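Local coordinates for protein excinuclease ABC, subunit A. (Deinococcus radiodurans, PDB 2VF7) that binds and probably hydrolyses ATP and binds DNA, as a zinc-containing UvrA-family ABC protein linked to recognition of DNA damage, at residues V508-L513 / K536-S541. The protein carries 1 engineered substitution. Sequence-based numbering, arbitrary orientation.
Sequences VTRNNL and KSTLVS. With ADP (adenosine-5'-diphosphate), chain D.
T538 packs its methyl group against R510, N511 and L513 in a mainly apolar contact, bridged by the nucleotide, between the end of strand 502-510, with the tight turn after it, and the first turns of helix 536-551. No hydrogen bond links the two segments directly. The T538 methyl, CG2, lies anti to the backbone N (the OG1 chi1 being -44°), which directs it at the turn: R510 CG is 3.7 Å from it and N511 ND2 3.5 Å. Farther from the nucleotide, L513 brings CD1 to 4.3 Å from L539 CB, and V508 CG1 meets L539 CD1, extending the apolar seam towards strand 516-521, whose L516, V518 and F520 also touch L539. The type II' turn from R510 to L513 is closed by backbone bonds in both directions between these two residues, and it carries N511 and N512 to the nucleotide. The helix segment belongs to the Walker A region of an ABC ATPase domain: the P-loop runs into helix 536-551, whose N-terminal end faces the ADP phosphates. While its methyl packs on the turn, T538 donates from OG1 to ADP O2A in a bond modelled as very short, its exact length doubtful. K536 NZ, at the end of a chain bent at chi3 and chi4, reaches ADP O3B at 2.8 Å and also bonds to the carbonyl of G530. An alanine at K536 would probably leave the beta-phosphate without this charged partner and the G530 carbonyl without its donor. Beyond the methyl, the N511 amide lies over the face of the adenine near its bond to the ribose, with ND2 3.0 Å from ADP C8, whereas N512 sets OD1 3.6 Å from ADP C4' and uses ND2 to bind the carbonyls of S534 and G810.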
loop_
_atom_site.group_PDB
_atom_site.type_symbol
_atom_site.label_atom_id
_atom_site.label_comp_id
_atom_site.label_asym_id
_atom_site.label_seq_id
_atom_site.Cartn_x
_atom_site.Cartn_y
_atom_site.Cartn_z
ATOM N N VAL A 508 6.085 -15.166 -46.215
ATOM C CA VAL A 508 5.743 -14.647 -44.901
ATOM C C VAL A 508 6.946 -14.739 -43.957
ATOM O O VAL A 508 7.175 -15.785 -43.345
ATOM C CB VAL A 508 4.514 -15.408 -44.296
ATOM C CG1 VAL A 508 4.013 -14.727 -43.030
ATOM C CG2 VAL A 508 3.382 -15.518 -45.311
ATOM N N THR A 509 7.718 -13.653 -43.859
ATOM C CA THR A 509 8.817 -13.555 -42.882
ATOM C C THR A 509 8.373 -12.733 -41.665
ATOM O O THR A 509 7.844 -11.625 -41.813
ATOM C CB THR A 509 10.136 -12.986 -43.508
ATOM O OG1 THR A 509 10.482 -13.733 -44.683
ATOM C CG2 THR A 509 11.304 -13.070 -42.508
ATOM N N ARG A 510 8.576 -13.293 -40.472
ATOM C CA ARG A 510 8.050 -12.737 -39.211
ATOM C C ARG A 510 8.297 -13.722 -38.061
ATOM O O ARG A 510 7.841 -14.876 -38.104
ATOM C CB ARG A 510 6.549 -12.437 -39.343
ATOM C CG ARG A 510 5.974 -11.485 -38.303
ATOM C CD ARG A 510 5.144 -10.387 -38.976
ATOM N NE ARG A 510 4.582 -9.450 -37.998
ATOM C CZ ARG A 510 4.254 -8.183 -38.256
ATOM N NH1 ARG A 510 4.441 -7.670 -39.467
ATOM N NH2 ARG A 510 3.742 -7.421 -37.290
ATOM N N ASN A 511 9.035 -13.265 -37.050
ATOM C CA ASN A 511 9.354 -14.080 -35.873
ATOM C C ASN A 511 9.941 -15.432 -36.258
ATOM O O ASN A 511 11.064 -15.483 -36.760
ATOM C CB ASN A 511 8.124 -14.244 -34.971
ATOM C CG ASN A 511 7.573 -12.924 -34.490
ATOM O OD1 ASN A 511 8.245 -11.900 -34.560
ATOM N ND2 ASN A 511 6.343 -12.941 -33.989
ATOM N N ASN A 512 9.178 -16.512 -36.062
ATOM C CA ASN A 512 9.651 -17.876 -36.391
ATOM C C ASN A 512 9.269 -18.444 -37.778
ATOM O O ASN A 512 9.572 -19.601 -38.086
ATOM C CB ASN A 512 9.320 -18.872 -35.265
ATOM C CG ASN A 512 7.862 -19.285 -35.240
ATOM O OD1 ASN A 512 6.968 -18.500 -35.559
ATOM N ND2 ASN A 512 7.614 -20.521 -34.824
ATOM N N LEU A 513 8.625 -17.620 -38.605
ATOM C CA LEU A 513 8.293 -17.987 -39.977
ATOM C C LEU A 513 9.335 -17.385 -40.916
ATOM O O LEU A 513 9.508 -16.169 -40.945
ATOM C CB LEU A 513 6.901 -17.461 -40.356
ATOM C CG LEU A 513 5.747 -17.433 -39.340
ATOM C CD1 LEU A 513 4.544 -16.768 -39.958
ATOM C CD2 LEU A 513 5.365 -18.817 -38.836
ATOM N N LYS A 536 0.566 -19.481 -35.408
ATOM C CA LYS A 536 -0.814 -19.209 -35.845
ATOM C C LYS A 536 -1.170 -17.732 -35.732
ATOM O O LYS A 536 -1.589 -17.082 -36.697
ATOM C CB LYS A 536 -1.793 -20.009 -34.967
ATOM C CG LYS A 536 -1.283 -21.343 -34.497
ATOM C CD LYS A 536 -2.351 -22.046 -33.716
ATOM C CE LYS A 536 -2.521 -21.485 -32.306
ATOM N NZ LYS A 536 -1.385 -21.909 -31.447
ATOM N N SER A 537 -1.012 -17.212 -34.523
ATOM C CA SER A 537 -1.160 -15.803 -34.245
ATOM C C SER A 537 -0.228 -14.925 -35.099
ATOM O O SER A 537 -0.641 -13.860 -35.573
ATOM C CB SER A 537 -1.011 -15.570 -32.730
ATOM O OG SER A 537 -0.443 -14.315 -32.429
ATOM N N THR A 538 1.004 -15.387 -35.320
ATOM C CA THR A 538 1.979 -14.689 -36.170
ATOM C C THR A 538 1.572 -14.711 -37.641
ATOM O O THR A 538 1.788 -13.736 -38.355
ATOM C CB THR A 538 3.413 -15.272 -36.017
ATOM O OG1 THR A 538 3.699 -15.504 -34.633
ATOM C CG2 THR A 538 4.448 -14.321 -36.547
ATOM N N LEU A 539 0.989 -15.823 -38.096
ATOM C CA LEU A 539 0.477 -15.946 -39.463
ATOM C C LEU A 539 -0.832 -15.188 -39.684
ATOM O O LEU A 539 -0.948 -14.416 -40.632
ATOM C CB LEU A 539 0.286 -17.415 -39.835
ATOM C CG LEU A 539 -0.234 -17.763 -41.239
ATOM C CD1 LEU A 539 0.776 -17.450 -42.327
ATOM C CD2 LEU A 539 -0.630 -19.221 -41.301
ATOM N N VAL A 540 -1.806 -15.403 -38.796
ATOM C CA VAL A 540 -3.189 -14.972 -39.029
ATOM C C VAL A 540 -3.455 -13.561 -38.538
ATOM O O VAL A 540 -3.858 -12.706 -39.313
ATOM C CB VAL A 540 -4.208 -15.951 -38.388
ATOM C CG1 VAL A 540 -5.637 -15.476 -38.613
ATOM C CG2 VAL A 540 -4.015 -17.368 -38.932
ATOM N N SER A 541 -3.232 -13.325 -37.246
ATOM C CA SER A 541 -3.489 -12.021 -36.643
ATOM C C SER A 541 -2.482 -10.966 -37.079
ATOM O O SER A 541 -2.856 -9.849 -37.445
ATOM C CB SER A 541 -3.546 -12.128 -35.118
ATOM O OG SER A 541 -4.646 -12.932 -34.733
HETATM P PB ADP D . 1.003 -19.016 -31.218
HETATM O O1B ADP D . 1.000 -19.223 -29.726
HETATM O O2B ADP D . 0.122 -17.914 -31.737
HETATM O O3B ADP D . 0.843 -20.324 -31.944
HETATM P PA ADP D . 2.938 -16.985 -31.963
HETATM O O1A ADP D . 3.138 -16.176 -30.723
HETATM O O2A ADP D . 2.073 -16.480 -33.073
HETATM O O3A ADP D . 2.496 -18.495 -31.588
HETATM O "O5'" ADP D . 4.422 -17.117 -32.590
HETATM C "C5'" ADP D . 5.377 -18.028 -32.063
HETATM C "C4'" ADP D . 6.795 -17.479 -32.065
HETATM O "O4'" ADP D . 6.822 -16.090 -32.384
HETATM C "C3'" ADP D . 7.345 -17.601 -30.656
HETATM O "O3'" ADP D . 8.722 -17.966 -30.711
HETATM C "C2'" ADP D . 7.180 -16.212 -30.069
HETATM O "O2'" ADP D . 8.090 -15.924 -28.999
HETATM C "C1'" ADP D . 7.360 -15.326 -31.288
HETATM N N9 ADP D . 6.640 -14.042 -31.107
HETATM C C8 ADP D . 5.310 -13.848 -31.267
HETATM N N7 ADP D . 4.960 -12.561 -31.039
HETATM C C5 ADP D . 6.100 -11.909 -30.712
HETATM C C6 ADP D . 6.460 -10.516 -30.343
HETATM N N6 ADP D . 5.501 -9.559 -30.277
HETATM N N1 ADP D . 7.761 -10.239 -30.082
HETATM C C2 ADP D . 8.722 -11.190 -30.136
HETATM N N3 ADP D . 8.467 -12.476 -30.466
HETATM C C4 ADP D . 7.201 -12.888 -30.759
#